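Local coordinates for histidine acid phosphatase (Bifidobacterium longum subsp. infantis, PDB 6RXD), which removes phosphate groups from myo-inositol hexakisphosphate as a histidine acid phytase, and probably also acts on other inositol phosphates and 2,3-bisphosphoglycerate, at residues Y27-P31 with S490-K494; Y34-E40 with Q447-R453; T89-V93 with A279-D283; K263-T267 with G292-I298; Y355-P359 with E401-P405. One frame throughout, in Å; residues are numbered along the deposited sequence. Where two conformers were deposited one is given.

Contact 1 (Y27-P31 with S490-K494); sequences YSKAP and STWYK
Ser28 and Thr491 bring their CA atoms to 7.7 Å, and Ala30 and Trp492 come slightly nearer, so the two backbones pass without hydrogen-bonding to each other. Residues 27-31 run extended with polyproline-like angles, while 490-492 form an ST turn in which Ser490 OG accepts from Trp492 N at 3.0 Å, ahead of the short strand 493-494. The turn presents the Trp492 indole to the other segment. Ala30 and Pro31 lie over one and the same face of it: Ala30 CB stands 3.9 Å from the centroid of the six-membered ring, and Pro31 CD 4.3 Å from that of the five-membered ring, both close to the ring normal as CH-pi contacts. At the pyrrole end Trp492 NE1 gives a weak, bent hydrogen bond to Ser28 OG (3.1 Å, 132° at the hydrogen). Ser28 OG is placed there by a chi1 of 75°, which sets it between its own N and carbonyl carbon. Thr491 OG1 lies 3.2 Å from Ser28 OG, and both hydroxyls bond to the carboxylate of Glu476. Tyr451 of strand 445-453 meets the indole edge-to-face. The loop before strand 34-44 is thus fastened to the C-terminal part of the chain chiefly by CH groups on an aromatic face, with Glu476, more than the weak indole bond, probably fixing the polar end.

Contact 2 (Y34-E40 with Q447-R453); sequences YGPIYTE and QWDVYAR
Val450 O is gripped by two backbone donors at once, Ile37 N at 2.9 Å and Tyr38 N at 3.2 Å, the first almost straight (174°) and in the carbonyl plane, the second more bent. Ile37 and Tyr38 both facing Val450 make a classic beta bulge, which shifts the antiparallel register of strands 34-40 and 447-453 by one in the central sheet of the histidine phosphatase fold. Regular pairing resumes on both sides, Gly35 with Ala452 and Glu40 with Trp448 each exchanging two bonds. At the bulge Ile37 CG1 and CD1 rest on Val450 CG1, and its CG2 reaches Ala452 CB. Pro36 lies over one face of the Tyr451 ring, CB 4.0 Å from the centroid. Thr39 and Asp449 run side by side on one face of the sheet; Thr39 OG1 is 2.9 Å from Asp449 OD1 and 3.1 Å from Trp448 O, and its proton could serve either. A water donates to both Thr39 OG1 and Gln447 OE1, while Arg118 and Arg469 form salt bridges with the Asp449 carboxylate, Arg118 also donating to Gln447 OE1. On the other face Glu40 lies along Trp448, its carboxylate plane nearly perpendicular to the indole (89°), and OE1 is salt-bridged to Arg396. At the Tyr34 end, Arg453 CB sits 3.7 Å from the Tyr34 ring centroid, over its face. The extended arginine chain carries NH1 to a water, 3.0 Å away, that also bonds Tyr34 OH.

Contact 3 (T89-V93 with A279-D283); sequences TAANV and APGAD
Ala279 opens the second segment by setting its CB against the helix 75-95, 3.5 Å from Val93 CG2 and 4.0 Å from Thr89 CG2, so that it sits between side chains one helical turn apart. Pro280 follows, its ring crossing Thr89 at about a right angle with CD 3.9 Å from Thr89 CG2. Its carbonyl O comes up against Val93 CG2 at 3.6 Å. Gly281 occupies the third position of a type II turn; at its positive phi (87°) a side chain would be jammed against the preceding carbonyl. The glycine backbone lies alongside the other valine branch, with Gly281 C 3.8 Å from Val93 CG1. Ala282 closes the turn, its N bonding back to Ala279 O at 3.1 Å, and its CB lies 4.1 Å from both valine methyls. Val93 reaches all four residues of the turn because CG1 stands anti to its backbone N (chi1 164°) while CG2 lies beside that N. With an alanine here both branches would be gone, which is likely to open a gap between turn and helix and leave Ala279 and Ala282 without the valine methyls they pack on. No hydrogen bond crosses the contact; Thr89 OG1 is hydrogen-bonded to Asp56 and to Leu85 O. The result is a type II turn, with glycine at its third position, packed against a helix side chain, close to the zinc site of Glu94 and His326, with the metal about 9 Å from the Val93 side chain.

Contact 4 (K263-T267 with G292-I298); sequences KWYNT and GEVSKKI
Trp264 and Ile298 exchange two backbone hydrogen bonds, N to O in each direction at 2.9 and 2.8 Å, both in the carbonyl plane, and so form the hydrogen-bonded pair of a small two-stranded antiparallel sheet. Beyond the next pair, Tyr265 with Lys297, both chains turn: Asn266 is the centre of an inverse gamma turn and Glu293 to Lys296 make a type I turn. Asn266 N is satisfied by Lys296 O at 2.9 Å, the donor nearly in line with the C=O bond. The side chain bridges to the other turn. With CG anti to N (chi1 -168°), ND2 approaches Glu293 O for a weak bond of 3.3 Å and also donates to Tyr53 O. Gly292 N gives its proton to a water 2.9 Å away that lies beside Asn266 OD1. A second water lies between Asn266 O and Gly292 O, and the latter also accepts from Lys276 NZ. A CB on Gly292 would run into Asn266 ND2, so the close fit of amide and backbone depends on the missing side chain. Further out Trp264 NE1 bonds Thr65 OG1, and Thr267 OG1 bonds Thr271 O. The Tyr265 ring and the extended Lys297 chain lie side by side, CE1 3.7 Å from CD. On the opposite face, towards helices 55-69 and 301-317, Ile298 CG2 meets the edge of the Trp264 indole, 3.7 Å from CE3.

Contact 5 (Y355-P359 with E401-P405); sequences YEKGP and ETMMP
A salt bridge between Lys357 and Glu401 joins the end of helix 339-357 to the start of helix 400-410, where Glu401 closes the His-Ala-Glu sequence begun by His399, the counterpart in MINPP enzymes of the His-Asp pair of other histidine acid phosphatases. Lys357 NZ donates to Glu401 OE1 at 2.9 Å, using the lone pair that faces away from the other carboxylate oxygen. The lysine chain runs extended beyond CG, alongside the glutamate, whose own chain is bent about CB-CG (chi2 75°). Met404 crosses the lysine chain obliquely: its bend at the thioether (chi3 -81°) carries CE to 3.5 Å from Lys357 CD, tighter than usual, and to 3.8 Å from CB. An alanine at Lys357 would take away the ammonium group and the aliphatic chain, which would probably leave Glu401 OE1 without this partner and Met404 CE free to turn. Lys357 O faces the Pro405 ring, 3.5 Å from CD; the proline N has no hydrogen to offer it, and the helix is kinked there. Next door, Glu356 with Glu352 and Glu228 makes a zinc site, known for this protein but not occupied in this chain, and their carboxylates lie close. The contact is thus a helix-end junction at the HAE motif, consistent with a place near the family's catalytic centre.

Overall arrangement
Contacts 1 and 2 lie together at one end of the chain, centres 10 Å apart, where Ala30 and Trp492 touch Tyr451 and both reach the large mixed sheet. Contacts 3 and 4 lie across the chain's centre, their centres 47 to 54 Å from those of contacts 1 and 2 and 17 Å from each other; their segments alternate in sequence, 279-283 falling between strands 264-265 and 297-298. Contact 5 is the most central, 28 Å from contact 2 between centres. Contact 1 encloses all the others along the chain and contact 2 encloses 3 to 5, so segments near both sequence ends meet beside the sheet, while the intervening chain, richer in helix, also supplies strands to it.

Contact 1 (Y27-P31 with S490-K494)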
# COMPACT_ATOMS: atom_id res chain seq x y z
N TYR A 27 6.99 19.91 12.29
CA TYR A 27 6.22 19.01 13.15
C TYR A 27 6.17 19.63 14.54
O TYR A 27 7.16 20.21 15.01
CB TYR A 27 6.85 17.62 13.22
CG TYR A 27 6.85 16.89 11.90
CD1 TYR A 27 5.71 16.83 11.11
CD2 TYR A 27 8.00 16.27 11.43
CE1 TYR A 27 5.71 16.16 9.90
CE2 TYR A 27 8.01 15.61 10.22
CZ TYR A 27 6.86 15.55 9.46
OH TYR A 27 6.86 14.89 8.26
N SER A 28 5.02 19.52 15.21
CA SER A 28 4.87 20.17 16.51
C SER A 28 5.85 19.65 17.56
O SER A 28 6.22 18.46 17.56
CB SER A 28 3.43 20.04 17.01
OG SER A 28 3.16 18.73 17.47
N LYS A 29 6.30 20.54 18.44
CA LYS A 29 7.13 20.15 19.57
C LYS A 29 6.26 19.63 20.72
O LYS A 29 5.17 20.15 20.96
CB LYS A 29 7.95 21.35 20.06
CG LYS A 29 8.73 22.07 18.97
CD LYS A 29 9.60 21.10 18.17
CE LYS A 29 10.52 21.83 17.21
NZ LYS A 29 11.30 20.86 16.38
N ALA A 30 6.75 18.63 21.42
CA ALA A 30 6.05 18.13 22.60
C ALA A 30 6.02 19.23 23.66
O ALA A 30 6.90 20.10 23.67
CB ALA A 30 6.74 16.88 23.13
N PRO A 31 5.01 19.20 24.53
CA PRO A 31 4.91 20.22 25.58
C PRO A 31 6.13 20.24 26.50
O PRO A 31 6.84 19.23 26.64
CB PRO A 31 3.66 19.81 26.37
CG PRO A 31 3.34 18.41 25.93
CD PRO A 31 3.85 18.29 24.53
N SER A 490 -3.45 20.95 20.69
CA SER A 490 -2.34 20.00 20.65
C SER A 490 -2.69 18.79 19.80
O SER A 490 -3.86 18.42 19.69
CB SER A 490 -1.98 19.54 22.06
OG SER A 490 -0.88 18.66 22.04
N THR A 491 -1.66 18.20 19.19
CA THR A 491 -1.78 16.92 18.50
C THR A 491 -1.12 15.79 19.28
O THR A 491 -0.90 14.70 18.74
CB THR A 491 -1.15 16.97 17.09
OG1 THR A 491 0.17 17.51 17.20
CG2 THR A 491 -1.98 17.85 16.17
N TRP A 492 -0.78 16.05 20.54
CA TRP A 492 -0.25 15.03 21.44
C TRP A 492 -1.36 14.49 22.33
O TRP A 492 -2.21 15.25 22.79
CB TRP A 492 0.89 15.60 22.30
CG TRP A 492 2.05 16.03 21.47
CD1 TRP A 492 2.20 17.22 20.80
CD2 TRP A 492 3.23 15.27 21.21
NE1 TRP A 492 3.40 17.23 20.13
CE2 TRP A 492 4.05 16.05 20.36
CE3 TRP A 492 3.68 14.00 21.60
CZ2 TRP A 492 5.30 15.61 19.90
CZ3 TRP A 492 4.91 13.56 21.14
CH2 TRP A 492 5.71 14.36 20.30
N TYR A 493 -1.33 13.18 22.58
CA TYR A 493 -2.36 12.49 23.35
C TYR A 493 -1.75 11.58 24.40
O TYR A 493 -0.76 10.89 24.13
CB TYR A 493 -3.19 11.60 22.42
CG TYR A 493 -3.95 12.35 21.36
CD1 TYR A 493 -5.31 12.55 21.49
CD2 TYR A 493 -3.30 12.87 20.24
CE1 TYR A 493 -6.03 13.23 20.52
CE2 TYR A 493 -4.02 13.56 19.25
CZ TYR A 493 -5.38 13.73 19.40
OH TYR A 493 -6.09 14.40 18.44
N LYS A 494 -2.35 11.55 25.58
CA LYS A 494 -1.91 10.63 26.63
C LYS A 494 -2.07 9.18 26.18
O LYS A 494 -3.04 8.83 25.50
CB LYS A 494 -2.71 10.83 27.90
CG LYS A 494 -2.32 12.04 28.73
CD LYS A 494 -2.98 11.94 30.10
CE LYS A 494 -2.67 13.17 30.96
NZ LYS A 494 -3.38 13.13 32.29

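Contact 2 (Y34-E40 with Q447-R453)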
# COMPACT_ATOMS: atom_id res chain seq x y z
N TYR A 34 8.69 17.39 28.37
CA TYR A 34 8.59 16.06 27.77
C TYR A 34 9.73 15.80 26.78
O TYR A 34 10.04 16.64 25.95
CB TYR A 34 7.21 15.88 27.10
CG TYR A 34 6.07 15.78 28.09
CD1 TYR A 34 5.48 14.56 28.37
CD2 TYR A 34 5.61 16.91 28.77
CE1 TYR A 34 4.44 14.45 29.29
CE2 TYR A 34 4.56 16.81 29.69
CZ TYR A 34 4.00 15.58 29.96
OH TYR A 34 2.97 15.47 30.87
N GLY A 35 10.34 14.62 26.90
CA GLY A 35 11.43 14.21 26.02
C GLY A 35 11.12 12.87 25.38
O GLY A 35 10.30 12.10 25.90
N PRO A 36 11.78 12.57 24.25
CA PRO A 36 11.45 11.37 23.47
C PRO A 36 11.85 10.07 24.18
O PRO A 36 12.94 10.00 24.76
CB PRO A 36 12.31 11.54 22.21
CG PRO A 36 13.47 12.39 22.66
CD PRO A 36 12.86 13.36 23.64
N ILE A 37 10.98 9.06 24.14
CA ILE A 37 11.33 7.73 24.67
C ILE A 37 11.12 6.58 23.68
O ILE A 37 11.66 5.49 23.87
CB ILE A 37 10.58 7.39 25.97
CG1 ILE A 37 9.07 7.43 25.74
CG2 ILE A 37 10.99 8.33 27.10
CD1 ILE A 37 8.28 6.71 26.84
N TYR A 38 10.33 6.78 22.63
CA TYR A 38 10.02 5.68 21.73
C TYR A 38 9.49 6.21 20.40
O TYR A 38 8.89 7.28 20.35
CB TYR A 38 8.98 4.76 22.39
CG TYR A 38 8.63 3.52 21.59
CD1 TYR A 38 9.54 2.46 21.47
CD2 TYR A 38 7.39 3.40 20.96
CE1 TYR A 38 9.22 1.32 20.73
CE2 TYR A 38 7.07 2.27 20.23
CZ TYR A 38 7.98 1.24 20.11
OH TYR A 38 7.63 0.13 19.36
N THR A 39 9.72 5.46 19.33
CA THR A 39 9.01 5.75 18.08
C THR A 39 8.69 4.44 17.37
O THR A 39 9.33 3.43 17.61
CB THR A 39 9.81 6.69 17.17
OG1 THR A 39 8.99 7.10 16.06
CG2 THR A 39 11.08 6.00 16.64
N GLU A 40 7.68 4.44 16.50
CA GLU A 40 7.36 3.21 15.79
C GLU A 40 6.62 3.49 14.51
O GLU A 40 6.10 4.58 14.30
CB GLU A 40 6.53 2.27 16.67
CG GLU A 40 5.20 2.84 17.08
CD GLU A 40 4.37 1.86 17.86
OE1 GLU A 40 4.46 0.64 17.57
OE2 GLU A 40 3.64 2.30 18.77
N GLN A 447 3.29 6.52 11.55
CA GLN A 447 4.36 6.58 12.55
C GLN A 447 3.83 7.23 13.82
O GLN A 447 3.06 8.19 13.76
CB GLN A 447 5.55 7.38 12.01
CG GLN A 447 6.17 6.77 10.74
CD GLN A 447 7.44 7.47 10.32
OE1 GLN A 447 8.30 7.78 11.16
NE2 GLN A 447 7.57 7.73 9.03
N TRP A 448 4.22 6.70 14.98
CA TRP A 448 3.86 7.35 16.24
C TRP A 448 5.14 7.70 16.97
O TRP A 448 6.06 6.88 17.05
CB TRP A 448 3.08 6.40 17.15
CG TRP A 448 1.68 6.07 16.72
CD1 TRP A 448 1.03 6.49 15.60
CD2 TRP A 448 0.76 5.24 17.44
NE1 TRP A 448 -0.25 5.95 15.57
CE2 TRP A 448 -0.43 5.18 16.69
CE3 TRP A 448 0.83 4.54 18.64
CZ2 TRP A 448 -1.55 4.44 17.10
CZ3 TRP A 448 -0.27 3.80 19.06
CH2 TRP A 448 -1.45 3.77 18.29
N ASP A 449 5.17 8.91 17.54
CA ASP A 449 6.26 9.31 18.43
C ASP A 449 5.76 9.36 19.86
O ASP A 449 4.65 9.84 20.11
CB ASP A 449 6.77 10.70 18.05
CG ASP A 449 7.33 10.75 16.65
OD1 ASP A 449 7.91 9.75 16.20
OD2 ASP A 449 7.18 11.80 15.99
N VAL A 450 6.57 8.89 20.81
CA VAL A 450 6.16 8.85 22.20
C VAL A 450 7.17 9.58 23.06
O VAL A 450 8.37 9.29 23.00
CB VAL A 450 6.01 7.40 22.72
CG1 VAL A 450 5.48 7.39 24.16
CG2 VAL A 450 5.08 6.61 21.81
N TYR A 451 6.69 10.54 23.85
CA TYR A 451 7.55 11.30 24.73
C TYR A 451 7.09 11.10 26.17
O TYR A 451 5.97 10.66 26.42
CB TYR A 451 7.48 12.79 24.39
CG TYR A 451 8.28 13.28 23.20
CD1 TYR A 451 9.06 14.42 23.29
CD2 TYR A 451 8.25 12.61 21.98
CE1 TYR A 451 9.77 14.90 22.21
CE2 TYR A 451 8.98 13.08 20.88
CZ TYR A 451 9.73 14.22 21.01
OH TYR A 451 10.44 14.70 19.93
N ALA A 452 7.96 11.43 27.13
CA ALA A 452 7.59 11.28 28.54
C ALA A 452 8.21 12.39 29.35
O ALA A 452 9.26 12.92 28.99
CB ALA A 452 8.03 9.92 29.08
N ARG A 453 7.54 12.74 30.44
CA ARG A 453 8.10 13.67 31.42
C ARG A 453 8.68 12.83 32.56
O ARG A 453 7.99 11.94 33.09
CB ARG A 453 7.02 14.62 31.93
CG ARG A 453 7.49 15.54 33.04
CD ARG A 453 6.40 16.48 33.47
NE ARG A 453 6.86 17.41 34.51
CZ ARG A 453 6.10 18.34 35.07
NH1 ARG A 453 4.83 18.46 34.71
NH2 ARG A 453 6.61 19.14 36.00
O HOH W 1 2.71 17.35 32.86
O HOH W 2 9.60 6.60 13.37

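Contact 3 (T89-V93 with A279-D283)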
# COMPACT_ATOMS: atom_id res chain seq x y z
N THR A 89 7.64 -3.60 -21.01
CA THR A 89 8.02 -5.00 -20.90
C THR A 89 9.53 -5.11 -20.69
O THR A 89 10.00 -5.83 -19.81
CB THR A 89 7.56 -5.78 -22.13
OG1 THR A 89 6.13 -5.81 -22.13
CG2 THR A 89 8.10 -7.23 -22.12
N ALA A 90 10.30 -4.38 -21.50
CA ALA A 90 11.75 -4.41 -21.37
C ALA A 90 12.22 -3.92 -20.00
O ALA A 90 13.18 -4.44 -19.46
CB ALA A 90 12.40 -3.59 -22.49
N ALA A 91 11.54 -2.92 -19.45
CA ALA A 91 11.89 -2.41 -18.13
C ALA A 91 11.67 -3.49 -17.07
O ALA A 91 12.48 -3.66 -16.14
CB ALA A 91 11.09 -1.17 -17.82
N ASN A 92 10.57 -4.21 -17.20
CA ASN A 92 10.27 -5.29 -16.27
C ASN A 92 11.17 -6.51 -16.41
O ASN A 92 11.52 -7.15 -15.42
CB ASN A 92 8.80 -5.70 -16.41
CG ASN A 92 7.88 -4.78 -15.65
OD1 ASN A 92 7.78 -4.89 -14.43
ND2 ASN A 92 7.23 -3.86 -16.36
N VAL A 93 11.55 -6.82 -17.64
CA VAL A 93 12.45 -7.95 -17.87
C VAL A 93 13.79 -7.67 -17.20
O VAL A 93 14.35 -8.54 -16.52
CB VAL A 93 12.61 -8.23 -19.37
CG1 VAL A 93 13.82 -9.11 -19.63
CG2 VAL A 93 11.36 -8.88 -19.92
N ALA A 279 8.12 -13.26 -21.56
CA ALA A 279 8.48 -11.93 -22.03
C ALA A 279 9.76 -11.98 -22.87
O ALA A 279 10.69 -12.72 -22.53
CB ALA A 279 8.67 -11.00 -20.85
N PRO A 280 9.81 -11.20 -23.97
CA PRO A 280 11.01 -11.19 -24.83
C PRO A 280 12.25 -10.84 -24.02
O PRO A 280 12.23 -9.86 -23.26
CB PRO A 280 10.71 -10.06 -25.83
CG PRO A 280 9.22 -9.99 -25.88
CD PRO A 280 8.77 -10.29 -24.47
N GLY A 281 13.31 -11.63 -24.17
CA GLY A 281 14.58 -11.37 -23.49
C GLY A 281 14.69 -11.94 -22.09
O GLY A 281 15.75 -11.90 -21.47
N ALA A 282 13.58 -12.47 -21.58
CA ALA A 282 13.57 -12.99 -20.22
C ALA A 282 14.06 -14.43 -20.16
O ALA A 282 13.89 -15.20 -21.11
CB ALA A 282 12.17 -12.89 -19.64
N ASP A 283 14.64 -14.79 -19.02
CA ASP A 283 15.08 -16.15 -18.74
C ASP A 283 14.08 -16.76 -17.78
O ASP A 283 14.03 -16.37 -16.60
CB ASP A 283 16.47 -16.12 -18.10
CG ASP A 283 17.06 -17.51 -17.87
OD1 ASP A 283 18.31 -17.62 -17.90
OD2 ASP A 283 16.31 -18.48 -17.64

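Contact 4 (K263-T267 with G292-I298)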
# COMPACT_ATOMS: atom_id res chain seq x y z
N LYS A 263 -10.67 -12.08 -29.39
CA LYS A 263 -10.47 -12.61 -28.05
C LYS A 263 -8.99 -12.94 -27.95
O LYS A 263 -8.43 -13.61 -28.82
CB LYS A 263 -11.32 -13.86 -27.85
CG LYS A 263 -11.69 -14.19 -26.42
CD LYS A 263 -12.78 -15.26 -26.37
CE LYS A 263 -14.11 -14.72 -26.91
NZ LYS A 263 -15.05 -15.79 -27.38
N TRP A 264 -8.33 -12.46 -26.90
CA TRP A 264 -6.90 -12.75 -26.77
C TRP A 264 -6.58 -13.43 -25.47
O TRP A 264 -7.06 -13.01 -24.42
CB TRP A 264 -6.05 -11.47 -26.91
CG TRP A 264 -6.19 -10.88 -28.27
CD1 TRP A 264 -5.52 -11.26 -29.40
CD2 TRP A 264 -7.06 -9.82 -28.65
NE1 TRP A 264 -5.93 -10.50 -30.46
CE2 TRP A 264 -6.87 -9.59 -30.03
CE3 TRP A 264 -7.98 -9.02 -27.96
CZ2 TRP A 264 -7.57 -8.62 -30.74
CZ3 TRP A 264 -8.67 -8.04 -28.66
CH2 TRP A 264 -8.46 -7.85 -30.03
N TYR A 265 -5.78 -14.49 -25.55
CA TYR A 265 -5.31 -15.19 -24.36
C TYR A 265 -3.82 -14.96 -24.20
O TYR A 265 -3.12 -14.62 -25.16
CB TYR A 265 -5.58 -16.70 -24.47
CG TYR A 265 -7.05 -17.03 -24.48
CD1 TYR A 265 -7.72 -17.31 -23.30
CD2 TYR A 265 -7.77 -17.03 -25.67
CE1 TYR A 265 -9.08 -17.60 -23.31
CE2 TYR A 265 -9.13 -17.33 -25.68
CZ TYR A 265 -9.77 -17.60 -24.49
OH TYR A 265 -11.11 -17.89 -24.49
N ASN A 266 -3.34 -15.16 -22.99
CA ASN A 266 -1.94 -14.92 -22.68
C ASN A 266 -1.06 -16.10 -23.09
O ASN A 266 -0.47 -16.79 -22.25
CB ASN A 266 -1.81 -14.61 -21.19
CG ASN A 266 -0.44 -14.07 -20.83
OD1 ASN A 266 0.38 -13.79 -21.71
ND2 ASN A 266 -0.18 -13.94 -19.53
N THR A 267 -0.97 -16.31 -24.40
CA THR A 267 -0.21 -17.41 -24.97
C THR A 267 0.72 -16.88 -26.06
O THR A 267 0.71 -15.68 -26.36
CB THR A 267 -1.14 -18.45 -25.61
OG1 THR A 267 -1.86 -17.84 -26.69
CG2 THR A 267 -2.12 -18.99 -24.58
N GLY A 292 3.61 -15.69 -18.10
CA GLY A 292 2.29 -15.47 -17.54
C GLY A 292 1.38 -16.68 -17.59
O GLY A 292 1.71 -17.70 -18.19
N GLU A 293 0.23 -16.57 -16.94
CA GLU A 293 -0.75 -17.66 -16.93
C GLU A 293 -1.58 -17.57 -18.20
O GLU A 293 -2.07 -16.51 -18.54
CB GLU A 293 -1.64 -17.55 -15.70
CG GLU A 293 -0.90 -17.80 -14.41
CD GLU A 293 -1.79 -17.58 -13.22
OE1 GLU A 293 -2.97 -17.26 -13.45
OE2 GLU A 293 -1.31 -17.72 -12.07
N VAL A 294 -1.77 -18.71 -18.86
CA VAL A 294 -2.41 -18.71 -20.17
C VAL A 294 -3.89 -18.39 -20.13
O VAL A 294 -4.46 -18.00 -21.13
CB VAL A 294 -2.20 -20.05 -20.93
CG1 VAL A 294 -0.72 -20.36 -21.07
CG2 VAL A 294 -2.92 -21.21 -20.21
N SER A 295 -4.54 -18.53 -18.98
CA SER A 295 -5.97 -18.32 -18.88
C SER A 295 -6.33 -16.84 -18.85
O SER A 295 -7.48 -16.47 -19.06
CB SER A 295 -6.54 -19.00 -17.64
OG SER A 295 -6.60 -20.39 -17.82
N LYS A 296 -5.34 -16.00 -18.56
CA LYS A 296 -5.56 -14.55 -18.55
C LYS A 296 -5.96 -14.11 -19.97
O LYS A 296 -5.39 -14.59 -20.96
CB LYS A 296 -4.30 -13.81 -18.12
CG LYS A 296 -3.84 -14.08 -16.68
CD LYS A 296 -4.90 -13.69 -15.65
CE LYS A 296 -4.42 -14.02 -14.23
NZ LYS A 296 -5.45 -13.73 -13.20
N LYS A 297 -6.92 -13.19 -20.07
CA LYS A 297 -7.52 -12.89 -21.36
C LYS A 297 -8.10 -11.48 -21.50
O LYS A 297 -8.38 -10.80 -20.51
CB LYS A 297 -8.63 -13.91 -21.66
CG LYS A 297 -9.76 -13.93 -20.65
CD LYS A 297 -10.57 -15.21 -20.85
CE LYS A 297 -11.28 -15.67 -19.59
NZ LYS A 297 -11.87 -17.03 -19.82
N ILE A 298 -8.25 -11.05 -22.76
CA ILE A 298 -8.99 -9.85 -23.10
C ILE A 298 -10.17 -10.30 -23.96
O ILE A 298 -9.97 -10.89 -25.04
CB ILE A 298 -8.12 -8.83 -23.90
CG1 ILE A 298 -7.09 -8.15 -22.98
CG2 ILE A 298 -8.98 -7.78 -24.58
CD1 ILE A 298 -6.07 -7.25 -23.75
O HOH W 3 1.82 -17.52 -21.10
O HOH W 4 2.91 -15.12 -20.84

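Contact 5 (Y355-P359 with E401-P405)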
# COMPACT_ATOMS: atom_id res chain seq x y z
N TYR A 355 -14.47 -2.26 -0.63
CA TYR A 355 -15.45 -3.24 -0.14
C TYR A 355 -14.84 -4.46 0.52
O TYR A 355 -15.44 -5.03 1.44
CB TYR A 355 -16.38 -3.68 -1.28
CG TYR A 355 -17.58 -2.76 -1.47
CD1 TYR A 355 -18.55 -2.65 -0.49
CD2 TYR A 355 -17.72 -2.02 -2.64
CE1 TYR A 355 -19.64 -1.81 -0.66
CE2 TYR A 355 -18.81 -1.19 -2.82
CZ TYR A 355 -19.76 -1.08 -1.83
OH TYR A 355 -20.84 -0.27 -2.01
N GLU A 356 -13.66 -4.88 0.06
CA GLU A 356 -13.07 -6.13 0.52
C GLU A 356 -12.07 -5.92 1.65
O GLU A 356 -11.86 -6.81 2.47
CB GLU A 356 -12.39 -6.86 -0.64
CG GLU A 356 -13.35 -7.29 -1.74
CD GLU A 356 -12.63 -7.84 -2.96
OE1 GLU A 356 -11.44 -8.21 -2.86
OE2 GLU A 356 -13.26 -7.88 -4.04
N LYS A 357 -11.46 -4.74 1.70
CA LYS A 357 -10.33 -4.48 2.59
C LYS A 357 -10.43 -3.20 3.42
O LYS A 357 -9.67 -3.02 4.38
CB LYS A 357 -9.04 -4.46 1.77
CG LYS A 357 -8.81 -5.77 1.00
CD LYS A 357 -7.73 -5.68 -0.07
CE LYS A 357 -7.59 -7.01 -0.81
NZ LYS A 357 -6.51 -6.99 -1.85
N GLY A 358 -11.36 -2.32 3.06
CA GLY A 358 -11.48 -1.04 3.72
C GLY A 358 -12.71 -0.98 4.61
O GLY A 358 -13.16 -2.00 5.12
N PRO A 359 -13.27 0.23 4.79
CA PRO A 359 -14.44 0.38 5.66
C PRO A 359 -15.63 -0.46 5.17
O PRO A 359 -16.43 -0.93 5.99
CB PRO A 359 -14.77 1.87 5.54
CG PRO A 359 -13.46 2.52 5.21
CD PRO A 359 -12.77 1.53 4.29
N GLU A 401 -2.78 -4.59 2.10
CA GLU A 401 -3.74 -5.41 2.83
C GLU A 401 -3.58 -5.23 4.34
O GLU A 401 -4.45 -5.65 5.11
CB GLU A 401 -3.58 -6.89 2.46
CG GLU A 401 -4.10 -7.25 1.07
CD GLU A 401 -3.21 -6.78 -0.08
OE1 GLU A 401 -3.70 -6.73 -1.22
OE2 GLU A 401 -2.02 -6.46 0.15
N THR A 402 -2.46 -4.65 4.75
CA THR A 402 -2.23 -4.30 6.15
C THR A 402 -2.72 -2.89 6.42
O THR A 402 -3.41 -2.63 7.41
CB THR A 402 -0.73 -4.42 6.48
OG1 THR A 402 -0.23 -5.62 5.90
CG2 THR A 402 -0.49 -4.46 7.98
N MET A 403 -2.35 -1.97 5.54
CA MET A 403 -2.67 -0.55 5.74
C MET A 403 -4.16 -0.22 5.62
O MET A 403 -4.68 0.55 6.43
CB MET A 403 -1.86 0.32 4.77
CG MET A 403 -2.12 1.82 4.94
SD MET A 403 -1.66 2.45 6.58
CE MET A 403 0.12 2.44 6.47
N MET A 404 -4.85 -0.80 4.64
CA MET A 404 -6.26 -0.44 4.44
C MET A 404 -7.12 -0.75 5.67
O MET A 404 -7.87 0.11 6.13
CB MET A 404 -6.82 -1.08 3.17
CG MET A 404 -6.22 -0.49 1.92
SD MET A 404 -6.95 -1.16 0.42
CE MET A 404 -6.06 -2.67 0.27
N PRO A 405 -7.02 -1.96 6.21
CA PRO A 405 -7.86 -2.16 7.41
C PRO A 405 -7.34 -1.41 8.63
O PRO A 405 -8.13 -0.98 9.46
CB PRO A 405 -7.83 -3.68 7.62
CG PRO A 405 -6.58 -4.15 6.92
CD PRO A 405 -6.42 -3.22 5.73